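Local coordinates for L-threonine-O-3-phosphate decarboxylase (Porphyromonas gingivalis, PDB 3FKD), which probably acts as a pyridoxal 5'-phosphate-dependent lyase of the class I and II aminotransferase family, decarboxylating L-threonine O-3-phosphate, at residues Val18-Thr23 / Ala326-Phe331; Ala86-Arg91 / Met108-Val113; Met302-Ala307 / Val318-Gln323. One frame throughout, in Å; residues are numbered along the deposited sequence.

Interaction 1 (Val18-Thr23 / Ala326-Phe331); sequences VNFSTT and AQNQLF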
ATOM      1  N   VAL A  18       5.425  23.980  14.873  1.00 37.28           N
ATOM      2  CA  VAL A  18       4.793  24.514  13.663  1.00 33.81           C
ATOM      3  C   VAL A  18       5.508  24.017  12.403  1.00 32.07           C
ATOM      4  O   VAL A  18       6.739  24.187  12.270  1.00 32.19           O
ATOM      5  CB  VAL A  18       4.800  26.048  13.688  1.00 31.76           C
ATOM      6  CG1 VAL A  18       4.094  26.639  12.436  1.00 29.09           C
ATOM      7  CG2 VAL A  18       4.159  26.543  14.991  1.00 32.95           C
ATOM      8  N   ASN A  19       4.753  23.402  11.491  1.00 27.28           N
ATOM      9  CA  ASN A  19       5.367  22.689  10.384  1.00 25.54           C
ATOM     10  C   ASN A  19       5.347  23.448   9.069  1.00 25.62           C
ATOM     11  O   ASN A  19       4.283  23.736   8.541  1.00 24.12           O
ATOM     12  CB  ASN A  19       4.723  21.329  10.200  1.00 24.91           C
ATOM     13  CG  ASN A  19       5.619  20.373   9.451  1.00 24.92           C
ATOM     14  OD1 ASN A  19       6.624  20.767   8.871  1.00 24.74           O
ATOM     15  ND2 ASN A  19       5.265  19.112   9.468  1.00 23.53           N
ATOM     16  N   PHE A  20       6.543  23.764   8.558  1.00 24.92           N
ATOM     17  CA  PHE A  20       6.735  24.538   7.327  1.00 23.62           C
ATOM     18  C   PHE A  20       7.308  23.589   6.247  1.00 22.77           C
ATOM     19  O   PHE A  20       7.514  23.972   5.102  1.00 22.85           O
ATOM     20  CB  PHE A  20       7.689  25.765   7.550  1.00 25.55           C
ATOM     21  CG  PHE A  20       7.131  26.853   8.451  1.00 24.81           C
ATOM     22  CD1 PHE A  20       6.480  27.957   7.915  1.00 25.15           C
ATOM     23  CD2 PHE A  20       7.266  26.774   9.819  1.00 24.72           C
ATOM     24  CE1 PHE A  20       5.931  28.943   8.737  1.00 25.69           C
ATOM     25  CE2 PHE A  20       6.736  27.756  10.629  1.00 26.91           C
ATOM     26  CZ  PHE A  20       6.056  28.835  10.090  1.00 25.59           C
ATOM     27  N   SER A  21       7.540  22.336   6.611  1.00 23.52           N
ATOM     28  CA  SER A  21       8.257  21.391   5.746  1.00 22.67           C
ATOM     29  C   SER A  21       7.401  20.467   4.843  1.00 22.63           C
ATOM     30  O   SER A  21       7.955  19.699   4.068  1.00 22.20           O
ATOM     31  CB  SER A  21       9.131  20.516   6.614  1.00 22.40           C
ATOM     32  OG  SER A  21       8.365  19.451   7.132  1.00 22.90           O
ATOM     33  N   THR A  22       6.073  20.520   4.957  1.00 19.78           N
ATOM     34  CA  THR A  22       5.226  19.654   4.170  1.00 19.44           C
ATOM     35  C   THR A  22       4.447  20.403   3.092  1.00 18.78           C
ATOM     36  O   THR A  22       4.088  21.544   3.266  1.00 19.70           O
ATOM     37  CB  THR A  22       4.284  18.712   5.062  1.00 21.13           C
ATOM     38  OG1 THR A  22       3.060  19.374   5.411  1.00 21.08           O
ATOM     39  CG2 THR A  22       5.005  18.227   6.337  1.00 21.58           C
ATOM     40  N   THR A  23       4.223  19.756   1.959  1.00 17.97           N
ATOM     41  CA  THR A  23       3.393  20.325   0.933  1.00 18.51           C
ATOM     42  C   THR A  23       1.980  19.799   1.090  1.00 20.01           C
ATOM     43  O   THR A  23       1.245  19.716   0.131  1.00 20.72           O
ATOM     44  CB  THR A  23       3.912  20.006  -0.477  1.00 20.23           C
ATOM     45  OG1 THR A  23       4.018  18.591  -0.647  1.00 19.61           O
ATOM     46  CG2 THR A  23       5.295  20.666  -0.712  1.00 20.54           C
ATOM     47  N   ALA A 326       0.106  34.886  11.631  1.00 29.38           N
ATOM     48  CA  ALA A 326       0.838  34.915  12.888  1.00 31.16           C
ATOM     49  C   ALA A 326       2.044  33.938  12.927  1.00 32.84           C
ATOM     50  O   ALA A 326       3.075  34.275  13.462  1.00 37.63           O
ATOM     51  CB  ALA A 326      -0.091  34.696  14.081  1.00 27.43           C
ATOM     52  N   GLN A 327       1.929  32.736  12.380  1.00 32.45           N
ATOM     53  CA  GLN A 327       3.062  31.803  12.415  1.00 32.48           C
ATOM     54  C   GLN A 327       4.116  32.275  11.442  1.00 32.97           C
ATOM     55  O   GLN A 327       5.294  32.111  11.681  1.00 34.08           O
ATOM     56  CB  GLN A 327       2.621  30.381  12.021  1.00 33.10           C
ATOM     57  CG  GLN A 327       2.235  29.449  13.196  1.00 33.15           C
ATOM     58  CD  GLN A 327       0.998  28.599  12.935  1.00 28.62           C
ATOM     59  OE1 GLN A 327       0.507  28.479  11.809  1.00 28.71           O
ATOM     60  NE2 GLN A 327       0.469  28.044  13.994  1.00 26.65           N
ATOM     61  N   ASN A 328       3.664  32.830  10.317  1.00 34.08           N
ATOM     62  CA  ASN A 328       4.554  33.313   9.277  1.00 33.02           C
ATOM     63  C   ASN A 328       5.342  34.484   9.839  1.00 34.48           C
ATOM     64  O   ASN A 328       6.554  34.566   9.690  1.00 33.12           O
ATOM     65  CB  ASN A 328       3.777  33.745   8.017  1.00 30.29           C
ATOM     66  CG  ASN A 328       3.018  32.605   7.365  1.00 29.68           C
ATOM     67  OD1 ASN A 328       3.302  31.435   7.608  1.00 28.11           O
ATOM     68  ND2 ASN A 328       2.041  32.950   6.521  1.00 29.55           N
ATOM     69  N   GLN A 329       4.634  35.380  10.513  1.00 36.30           N
ATOM     70  CA  GLN A 329       5.266  36.551  11.096  1.00 39.34           C
ATOM     71  C   GLN A 329       6.380  36.070  12.036  1.00 39.84           C
ATOM     72  O   GLN A 329       7.540  36.475  11.936  1.00 41.59           O
ATOM     73  CB  GLN A 329       4.221  37.412  11.820  1.00 38.97           C
ATOM     74  CG  GLN A 329       4.701  38.812  12.238  1.00 51.72           C
ATOM     75  CD  GLN A 329       4.903  39.789  11.055  1.00 59.64           C
ATOM     76  OE1 GLN A 329       5.110  39.363   9.903  1.00 59.55           O
ATOM     77  NE2 GLN A 329       4.846  41.109  11.344  1.00 55.00           N
ATOM     78  N   LEU A 330       6.021  35.152  12.913  1.00 37.87           N
ATOM     79  CA  LEU A 330       6.940  34.627  13.897  1.00 40.21           C
ATOM     80  C   LEU A 330       8.080  33.771  13.296  1.00 42.68           C
ATOM     81  O   LEU A 330       9.111  33.541  13.944  1.00 45.43           O
ATOM     82  CB  LEU A 330       6.138  33.823  14.893  1.00 39.49           C
ATOM     83  CG  LEU A 330       6.901  33.139  16.006  1.00 46.06           C
ATOM     84  CD1 LEU A 330       7.964  34.080  16.558  1.00 46.57           C
ATOM     85  CD2 LEU A 330       5.884  32.696  17.074  1.00 47.98           C
ATOM     86  N   PHE A 331       7.907  33.311  12.062  1.00 36.95           N
ATOM     87  CA  PHE A 331       8.970  32.591  11.385  1.00 37.47           C
ATOM     88  C   PHE A 331       9.988  33.574  10.810  1.00 37.81           C
ATOM     89  O   PHE A 331      11.172  33.277  10.708  1.00 36.86           O
ATOM     90  CB  PHE A 331       8.377  31.691  10.296  1.00 35.83           C
ATOM     91  CG  PHE A 331       9.380  31.165   9.325  1.00 32.46           C
ATOM     92  CD1 PHE A 331       9.676  29.821   9.283  1.00 31.57           C
ATOM     93  CD2 PHE A 331      10.015  32.012   8.435  1.00 33.92           C
ATOM     94  CE1 PHE A 331      10.600  29.328   8.364  1.00 31.77           C
ATOM     95  CE2 PHE A 331      10.946  31.538   7.528  1.00 31.02           C
ATOM     96  CZ  PHE A 331      11.236  30.203   7.488  1.00 32.43           C
TER
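A short strand, Val18-Asn19, and the turn that follows it run past one flank of helix 325-339. The two backbones stay well apart: the CA atoms of Val18 and Gln327 are 7.6 Å from each other, and the gap widens to 9.2 Å between the CA atoms of Phe20 and Asn328. Side chains must therefore bridge the space, and the central one is Phe20. Its ring, with CG anti to the carbonyl carbon, reaches the helix with its CZ end and offers one face to Phe331, whose CD1 sits 3.6 Å above the centre of the Phe20 ring. The two phenylalanines run antiparallel alongside each other; their planes make 48°, an oblique pairing, and Phe20 CZ reaches Phe331 CB at 3.7 Å. The Phe20 rim is turned to polar atoms: Gln327 O lies near the ring plane 3.7 Å from Phe20 CZ, and Asn328 OD1 is also at the edge. Val18 adds a smaller aliphatic patch, its CG1, anti to the backbone N, resting 3.5 Å from Gln327 CG, the two side chains meeting at a slant. An Asx turn of Asn19-Phe20-Ser21, in which Asn19 OD1 accepts from Ser21 N and Ser21 OG, carries Phe20. Met302 and Ile320 touch both phenylalanine side chains, and Phe260 packs edge-to-face on Phe331. The result is helix-on-sheet packing in the α/β domain near the C-terminus of the aminotransferase fold: segment 18-23, whose strand is hydrogen-bonded to strand 302-306 as a parallel edge strand, meets the last helix of the chain through Val18 and an oblique aromatic pair.

Interaction 2 (Ala86-Arg91 / Met108-Val113); sequences AFRGSR and MYEHEV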
ATOM      1  N   ALA A  86       4.898  -1.020 -15.476  1.00 23.40           N
ATOM      2  CA  ALA A  86       4.218  -1.403 -16.712  1.00 25.05           C
ATOM      3  C   ALA A  86       5.053  -1.081 -17.978  1.00 29.17           C
ATOM      4  O   ALA A  86       4.774  -1.610 -19.053  1.00 28.85           O
ATOM      5  CB  ALA A  86       2.848  -0.752 -16.795  1.00 25.52           C
ATOM      6  N   PHE A  87       6.052  -0.196 -17.853  1.00 28.52           N
ATOM      7  CA  PHE A  87       6.825   0.256 -19.007  1.00 28.13           C
ATOM      8  C   PHE A  87       8.347   0.195 -18.790  1.00 29.58           C
ATOM      9  O   PHE A  87       9.083   1.097 -19.231  1.00 30.47           O
ATOM     10  CB  PHE A  87       6.342   1.649 -19.458  1.00 28.50           C
ATOM     11  CG  PHE A  87       4.918   1.650 -19.933  1.00 28.23           C
ATOM     12  CD1 PHE A  87       3.880   1.743 -19.038  1.00 25.14           C
ATOM     13  CD2 PHE A  87       4.621   1.473 -21.274  1.00 29.57           C
ATOM     14  CE1 PHE A  87       2.583   1.690 -19.468  1.00 26.90           C
ATOM     15  CE2 PHE A  87       3.311   1.413 -21.705  1.00 29.05           C
ATOM     16  CZ  PHE A  87       2.294   1.534 -20.802  1.00 27.98           C
ATOM     17  N   ARG A  88       8.787  -0.883 -18.127  1.00 27.65           N
ATOM     18  CA  ARG A  88      10.193  -1.163 -17.806  1.00 30.54           C
ATOM     19  C   ARG A  88      11.203  -0.836 -18.903  1.00 31.90           C
ATOM     20  O   ARG A  88      12.316  -0.376 -18.630  1.00 34.08           O
ATOM     21  CB  ARG A  88      10.384  -2.631 -17.417  1.00 30.85           C
ATOM     22  CG  ARG A  88      11.825  -3.101 -17.489  1.00 33.00           C
ATOM     23  CD  ARG A  88      12.017  -4.266 -16.549  1.00 40.68           C
ATOM     24  NE  ARG A  88      13.413  -4.638 -16.293  1.00 45.03           N
ATOM     25  CZ  ARG A  88      13.787  -5.857 -15.870  1.00 50.73           C
ATOM     26  NH1 ARG A  88      12.872  -6.804 -15.682  1.00 44.81           N
ATOM     27  NH2 ARG A  88      15.068  -6.153 -15.646  1.00 46.11           N
ATOM     28  N   GLY A  89      10.857  -1.073 -20.149  1.00 28.02           N
ATOM     29  CA  GLY A  89      11.793  -0.653 -21.174  1.00 36.82           C
ATOM     30  C   GLY A  89      12.113   0.846 -21.317  1.00 34.49           C
ATOM     31  O   GLY A  89      13.139   1.211 -21.900  1.00 36.53           O
ATOM     32  N   SER A  90      11.267   1.704 -20.763  1.00 30.29           N
ATOM     33  CA  SER A  90      11.074   3.022 -21.350  1.00 33.29           C
ATOM     34  C   SER A  90      12.151   4.095 -21.112  1.00 33.41           C
ATOM     35  O   SER A  90      13.015   3.967 -20.240  1.00 31.43           O
ATOM     36  CB  SER A  90       9.656   3.539 -21.046  1.00 31.92           C
ATOM     37  OG  SER A  90       8.665   2.650 -21.585  1.00 31.94           O
ATOM     38  N   ARG A  91      12.102   5.125 -21.956  1.00 35.37           N
ATOM     39  CA  ARG A  91      12.932   6.318 -21.816  1.00 34.94           C
ATOM     40  C   ARG A  91      12.078   7.444 -21.267  1.00 31.64           C
ATOM     41  O   ARG A  91      11.027   7.779 -21.816  1.00 30.36           O
ATOM     42  CB  ARG A  91      13.570   6.691 -23.156  1.00 37.18           C
ATOM     43  CG  ARG A  91      14.468   5.560 -23.658  1.00 41.18           C
ATOM     44  CD  ARG A  91      15.026   5.740 -25.052  1.00 46.83           C
ATOM     45  NE  ARG A  91      15.892   4.592 -25.333  1.00 59.29           N
ATOM     46  CZ  ARG A  91      16.431   4.296 -26.517  1.00 61.64           C
ATOM     47  NH1 ARG A  91      16.208   5.077 -27.578  1.00 63.44           N
ATOM     48  NH2 ARG A  91      17.202   3.217 -26.630  1.00 53.90           N
HETATM   49  N   MSE A 108      14.079   2.114 -10.530  1.00 26.36           N
HETATM   50  CA  MSE A 108      13.778   0.774 -10.079  1.00 26.02           C
HETATM   51  C   MSE A 108      13.392  -0.063 -11.266  1.00 27.07           C
HETATM   52  O   MSE A 108      13.782  -1.225 -11.361  1.00 28.26           O
HETATM   53  CB  MSE A 108      12.685   0.770  -9.022  1.00 25.70           C
HETATM   54  CG  MSE A 108      12.148  -0.603  -8.689  1.00 26.92           C
HETATM   55 SE   MSE A 108      10.819  -0.465  -7.269  1.00 44.33          SE
HETATM   56  CE  MSE A 108       9.920  -2.175  -7.511  1.00 29.87           C
ATOM     57  N   TYR A 109      12.658   0.523 -12.205  1.00 26.87           N
ATOM     58  CA  TYR A 109      12.254  -0.261 -13.368  1.00 28.15           C
ATOM     59  C   TYR A 109      13.132  -0.045 -14.617  1.00 29.07           C
ATOM     60  O   TYR A 109      12.727  -0.334 -15.742  1.00 29.02           O
ATOM     61  CB  TYR A 109      10.745  -0.154 -13.605  1.00 25.24           C
ATOM     62  CG  TYR A 109      10.017  -0.768 -12.437  1.00 26.09           C
ATOM     63  CD1 TYR A 109       9.569   0.018 -11.378  1.00 26.10           C
ATOM     64  CD2 TYR A 109       9.841  -2.140 -12.347  1.00 25.92           C
ATOM     65  CE1 TYR A 109       8.950  -0.535 -10.294  1.00 25.24           C
ATOM     66  CE2 TYR A 109       9.206  -2.719 -11.254  1.00 28.00           C
ATOM     67  CZ  TYR A 109       8.756  -1.903 -10.230  1.00 26.73           C
ATOM     68  OH  TYR A 109       8.125  -2.448  -9.146  1.00 23.54           O
ATOM     69  N   GLU A 110      14.357   0.411 -14.370  1.00 28.67           N
ATOM     70  CA  GLU A 110      15.404   0.567 -15.392  1.00 31.32           C
ATOM     71  C   GLU A 110      14.979   1.317 -16.670  1.00 30.05           C
ATOM     72  O   GLU A 110      15.212   0.859 -17.787  1.00 29.24           O
ATOM     73  CB  GLU A 110      16.051  -0.788 -15.709  1.00 31.57           C
ATOM     74  CG  GLU A 110      16.927  -1.336 -14.575  1.00 36.01           C
ATOM     75  CD  GLU A 110      16.966  -2.888 -14.519  1.00 46.55           C
ATOM     76  OE1 GLU A 110      16.339  -3.553 -15.396  1.00 44.47           O
ATOM     77  OE2 GLU A 110      17.622  -3.434 -13.589  1.00 46.13           O
ATOM     78  N   HIS A 111      14.319   2.457 -16.461  1.00 29.72           N
ATOM     79  CA  HIS A 111      14.078   3.471 -17.475  1.00 29.43           C
ATOM     80  C   HIS A 111      15.418   4.158 -17.758  1.00 28.18           C
ATOM     81  O   HIS A 111      16.241   4.306 -16.858  1.00 29.36           O
ATOM     82  CB  HIS A 111      13.080   4.521 -16.930  1.00 28.06           C
ATOM     83  CG  HIS A 111      11.629   4.154 -17.085  1.00 29.82           C
ATOM     84  ND1 HIS A 111      11.065   3.031 -16.503  1.00 28.91           N
ATOM     85  CD2 HIS A 111      10.618   4.779 -17.742  1.00 27.83           C
ATOM     86  CE1 HIS A 111       9.779   2.976 -16.805  1.00 25.98           C
ATOM     87  NE2 HIS A 111       9.486   4.022 -17.556  1.00 27.52           N
ATOM     88  N   GLU A 112      15.648   4.580 -18.992  1.00 30.28           N
ATOM     89  CA  GLU A 112      16.747   5.513 -19.251  1.00 30.40           C
ATOM     90  C   GLU A 112      16.253   6.927 -18.978  1.00 30.80           C
ATOM     91  O   GLU A 112      15.348   7.409 -19.646  1.00 33.42           O
ATOM     92  CB  GLU A 112      17.275   5.387 -20.674  1.00 33.76           C
ATOM     93  CG  GLU A 112      17.695   3.958 -21.052  1.00 40.79           C
ATOM     94  CD  GLU A 112      18.316   3.846 -22.438  1.00 48.05           C
ATOM     95  OE1 GLU A 112      17.863   2.966 -23.224  1.00 46.10           O
ATOM     96  OE2 GLU A 112      19.256   4.635 -22.727  1.00 43.29           O
ATOM     97  N   VAL A 113      16.843   7.578 -17.982  1.00 28.73           N
ATOM     98  CA  VAL A 113      16.348   8.848 -17.485  1.00 30.61           C
ATOM     99  C   VAL A 113      17.118  10.122 -17.939  1.00 31.62           C
ATOM    100  O   VAL A 113      18.282  10.323 -17.601  1.00 31.67           O
ATOM    101  CB  VAL A 113      16.177   8.801 -15.927  1.00 28.64           C
ATOM    102  CG1 VAL A 113      15.637  10.122 -15.401  1.00 31.41           C
ATOM    103  CG2 VAL A 113      15.216   7.699 -15.545  1.00 27.02           C
TER
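Two arginine-glutamate pairs and one histidine ring set the pattern of this contact. Arg88, extended from CG to NE, lies alongside Glu110, both side chains pointing the same way. Its NH2 meets the syn lone pair of Glu110 OE1 at 2.9 Å, close to the guanidinium plane, while Arg88 NE adds a weak bond to the same Glu110 OE1 at 3.2 Å. The guanidinium and carboxylate planes stand 51° apart. Arg91 and Glu112 repeat the side-by-side layout more loosely, in a salt bridge made of weak bonds from Arg91 NE (3.3 Å) and Arg91 NH2 to Glu112 OE1, with planes 75° apart. Both pairs lie among exposed residues. His111 instead is buried and turns inward: the Ser90 backbone, N and CA, lies over one face of its ring, and Ser90 CB comes 3.5 Å from His111 NE2. His111 CE1 approaches Phe87 O at 3.1 Å; that carbonyl already accepts Ser90 N, which closes the type I turn Phe87-Ser90, and Ser90 OG, on a lone pair in the carbonyl plane. Parallel strand pairing starts beside the ring, where Glu112 N donates to Ser90 O at 3.0 Å. Glu110 is the C-prime residue of the Schellman motif ending helix 100-108. Just before it, Tyr109 turns its ring away, and its OH bonds to Gln85 of the second subunit, at the dimer interface. The arrangement is a β-α-β crossover: strands 91-96 and 112-117, joined through helix 100-108, are parallel neighbours at one border of the seven-stranded sheet, consistent with the large domain of class I and II aminotransferases.

Interaction 3 (Met302-Ala307 / Val318-Gln323); sequences MLIRDA and VRITTQ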
HETATM    1  N   MSE A 302      10.233  25.224  15.019  1.00 30.78           N
HETATM    2  CA  MSE A 302       9.664  25.275  13.692  1.00 29.34           C
HETATM    3  C   MSE A 302      10.358  24.300  12.773  1.00 28.72           C
HETATM    4  O   MSE A 302      11.587  24.297  12.672  1.00 30.32           O
HETATM    5  CB  MSE A 302       9.792  26.677  13.125  1.00 29.68           C
HETATM    6  CG  MSE A 302       8.746  27.618  13.648  1.00 32.48           C
HETATM    7 SE   MSE A 302       9.124  29.491  13.235  1.00 54.48          SE
HETATM    8  CE  MSE A 302       9.521  30.152  15.046  1.00 39.27           C
ATOM      9  N   LEU A 303       9.575  23.496  12.071  1.00 25.96           N
ATOM     10  CA  LEU A 303      10.165  22.585  11.111  1.00 26.42           C
ATOM     11  C   LEU A 303      10.165  23.119   9.680  1.00 24.70           C
ATOM     12  O   LEU A 303       9.188  23.657   9.213  1.00 23.44           O
ATOM     13  CB  LEU A 303       9.552  21.163  11.193  1.00 25.37           C
ATOM     14  CG  LEU A 303      10.367  20.097  10.431  1.00 27.93           C
ATOM     15  CD1 LEU A 303      11.722  19.879  11.084  1.00 29.98           C
ATOM     16  CD2 LEU A 303       9.650  18.756  10.334  1.00 30.30           C
ATOM     17  N   ILE A 304      11.288  22.940   8.992  1.00 25.73           N
ATOM     18  CA  ILE A 304      11.425  23.338   7.595  1.00 25.20           C
ATOM     19  C   ILE A 304      11.952  22.145   6.807  1.00 24.84           C
ATOM     20  O   ILE A 304      12.546  21.254   7.391  1.00 27.06           O
ATOM     21  CB  ILE A 304      12.399  24.535   7.435  1.00 22.75           C
ATOM     22  CG1 ILE A 304      13.838  24.103   7.690  1.00 26.23           C
ATOM     23  CG2 ILE A 304      12.065  25.580   8.417  1.00 24.17           C
ATOM     24  CD1 ILE A 304      14.813  25.155   7.445  1.00 29.50           C
ATOM     25  N   ARG A 305      11.737  22.136   5.492  1.00 23.35           N
ATOM     26  CA  ARG A 305      12.326  21.139   4.606  1.00 22.98           C
ATOM     27  C   ARG A 305      13.705  21.528   4.017  1.00 22.08           C
ATOM     28  O   ARG A 305      13.812  22.351   3.114  1.00 20.37           O
ATOM     29  CB  ARG A 305      11.331  20.805   3.486  1.00 23.47           C
ATOM     30  CG  ARG A 305      11.846  19.894   2.394  1.00 23.20           C
ATOM     31  CD  ARG A 305      11.988  18.436   2.825  1.00 24.52           C
ATOM     32  NE  ARG A 305      11.639  17.502   1.732  1.00 25.64           N
ATOM     33  CZ  ARG A 305      12.538  16.984   0.900  1.00 26.39           C
ATOM     34  NH1 ARG A 305      13.826  17.287   1.039  1.00 26.54           N
ATOM     35  NH2 ARG A 305      12.161  16.169  -0.067  1.00 25.21           N
ATOM     36  N   ASP A 306      14.757  20.904   4.526  1.00 22.32           N
ATOM     37  CA  ASP A 306      16.032  20.922   3.819  1.00 23.64           C
ATOM     38  C   ASP A 306      15.833  20.381   2.394  1.00 24.65           C
ATOM     39  O   ASP A 306      15.546  19.182   2.183  1.00 25.19           O
ATOM     40  CB  ASP A 306      17.065  20.085   4.569  1.00 24.51           C
ATOM     41  CG  ASP A 306      18.459  20.159   3.955  1.00 26.19           C
ATOM     42  OD1 ASP A 306      18.604  20.345   2.718  1.00 25.32           O
ATOM     43  OD2 ASP A 306      19.426  20.032   4.736  1.00 27.69           O
ATOM     44  N   ALA A 307      15.952  21.266   1.417  1.00 22.78           N
ATOM     45  CA  ALA A 307      15.780  20.896   0.022  1.00 24.57           C
ATOM     46  C   ALA A 307      17.074  20.380  -0.687  1.00 24.76           C
ATOM     47  O   ALA A 307      17.061  20.109  -1.888  1.00 25.51           O
ATOM     48  CB  ALA A 307      15.178  22.062  -0.743  1.00 23.88           C
ATOM     49  N   VAL A 318      16.111  25.623   0.987  1.00 26.42           N
ATOM     50  CA  VAL A 318      15.031  25.026   1.770  1.00 24.70           C
ATOM     51  C   VAL A 318      13.690  25.201   1.061  1.00 23.54           C
ATOM     52  O   VAL A 318      13.483  26.166   0.333  1.00 24.15           O
ATOM     53  CB  VAL A 318      14.935  25.613   3.206  1.00 25.12           C
ATOM     54  CG1 VAL A 318      16.258  25.500   3.910  1.00 27.69           C
ATOM     55  CG2 VAL A 318      14.477  27.048   3.175  1.00 24.24           C
ATOM     56  N   ARG A 319      12.785  24.252   1.260  1.00 23.36           N
ATOM     57  CA  ARG A 319      11.411  24.411   0.804  1.00 23.14           C
ATOM     58  C   ARG A 319      10.569  24.877   1.995  1.00 22.84           C
ATOM     59  O   ARG A 319      10.663  24.294   3.075  1.00 22.16           O
ATOM     60  CB  ARG A 319      10.844  23.086   0.228  1.00 23.28           C
ATOM     61  CG  ARG A 319       9.533  23.273  -0.576  1.00 21.16           C
ATOM     62  CD  ARG A 319       8.913  22.005  -1.013  1.00 18.83           C
ATOM     63  NE  ARG A 319       8.648  21.196   0.153  1.00 21.87           N
ATOM     64  CZ  ARG A 319       8.588  19.870   0.163  1.00 20.15           C
ATOM     65  NH1 ARG A 319       8.753  19.164  -0.961  1.00 19.06           N
ATOM     66  NH2 ARG A 319       8.343  19.263   1.306  1.00 20.42           N
ATOM     67  N   ILE A 320       9.762  25.919   1.789  1.00 21.16           N
ATOM     68  CA  ILE A 320       8.871  26.447   2.820  1.00 21.36           C
ATOM     69  C   ILE A 320       7.395  26.537   2.369  1.00 22.65           C
ATOM     70  O   ILE A 320       7.109  27.140   1.328  1.00 22.09           O
ATOM     71  CB  ILE A 320       9.267  27.867   3.221  1.00 22.91           C
ATOM     72  CG1 ILE A 320      10.777  27.994   3.465  1.00 23.36           C
ATOM     73  CG2 ILE A 320       8.430  28.351   4.417  1.00 23.48           C
ATOM     74  CD1 ILE A 320      11.178  27.865   4.889  1.00 24.56           C
ATOM     75  N   THR A 321       6.471  25.948   3.147  1.00 20.15           N
ATOM     76  CA  THR A 321       5.040  26.138   2.929  1.00 21.24           C
ATOM     77  C   THR A 321       4.425  27.181   3.857  1.00 21.53           C
ATOM     78  O   THR A 321       4.492  27.058   5.077  1.00 22.60           O
ATOM     79  CB  THR A 321       4.232  24.831   3.144  1.00 21.91           C
ATOM     80  OG1 THR A 321       4.874  23.770   2.449  1.00 21.86           O
ATOM     81  CG2 THR A 321       2.769  24.987   2.652  1.00 18.53           C
ATOM     82  N   THR A 322       3.788  28.181   3.264  1.00 21.48           N
ATOM     83  CA  THR A 322       3.001  29.175   4.001  1.00 22.27           C
ATOM     84  C   THR A 322       2.043  28.563   5.037  1.00 21.13           C
ATOM     85  O   THR A 322       1.142  27.823   4.698  1.00 20.84           O
ATOM     86  CB  THR A 322       2.200  30.007   3.008  1.00 23.59           C
ATOM     87  OG1 THR A 322       3.102  30.559   2.046  1.00 24.93           O
ATOM     88  CG2 THR A 322       1.316  31.107   3.710  1.00 24.18           C
ATOM     89  N   GLN A 323       2.273  28.897   6.295  1.00 22.65           N
ATOM     90  CA  GLN A 323       1.425  28.509   7.409  1.00 24.28           C
ATOM     91  C   GLN A 323       0.485  29.680   7.746  1.00 26.55           C
ATOM     92  O   GLN A 323       0.154  30.462   6.871  1.00 26.43           O
ATOM     93  CB  GLN A 323       2.298  28.074   8.583  1.00 23.66           C
ATOM     94  CG  GLN A 323       3.169  26.824   8.266  1.00 24.39           C
ATOM     95  CD  GLN A 323       2.331  25.643   7.645  1.00 24.27           C
ATOM     96  OE1 GLN A 323       1.356  25.189   8.239  1.00 22.47           O
ATOM     97  NE2 GLN A 323       2.696  25.211   6.444  1.00 20.45           N
TER
HETATM   98  O   HOH W   1       9.009  15.916  -1.253  1.00 18.44           O
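This is an antiparallel strand pairing, largely buried, between two neighbouring strands of the five-stranded mixed sheet, 302-306 and 317-321. Arg305 and Arg319 form the hydrogen-bonded pair: Arg319 N donates to Arg305 O at 2.8 Å in the carbonyl plane and nearly straight (157°), whereas the return bond from Arg305 N to Arg319 O is weak at 3.4 Å. Both arginine side chains leave on the same face, CG anti to the backbone N in each, and pass each other at a slant. Arg305 CG lies 3.6 Å above one face of the Arg319 guanidinium, toward its rim, so the aliphatic stem of Arg305 lies over the charged head of Arg319. The two guanidinium planes stand 75° apart. The strands form a β hairpin whose first strand is interrupted by a bulge or short loop, and helix 289-298 leads into it. Like charges still come near, Arg305 NE lying 3.8 Å from Arg319 NH2, and each head has polar partners that would offset this. Arg305 NH1 donates to Asp306 O at 2.8 Å and also to Asn309 OD1, while Arg319 NH2 donates to Ser21 O; a water bridges Arg305 NH2, weakly, and Arg319 NH1. Apart from the arginines, Ile304, its CG1 in the crowded position between backbone N and carbonyl carbon, brings CD1 to 3.8 Å from Val318 CG1 and CG2 to 4.3 Å from Ile320 CD1.

Overall arrangement
Interactions 1 and 3 belong to one structural unit, whereas interaction 2 stands apart, its nearest atoms about 21 Å from the first and about 17 Å from the third. The pair shares a sheet, since strands 18-19 and 302-306 are neighbours in it, and Phe20 N probably bonds to Leu303 O, as Thr321 OG1 does to Thr22 O. Both are buried contacts, yet one packs a helix against segment 18-23 by aromatic and aliphatic groups and the other uses backbone pairing with two charged arginines. Interaction 2, partly exposed at the border of the other sheet, combines exposed salt bridges with parallel backbone pairing and a buried histidine.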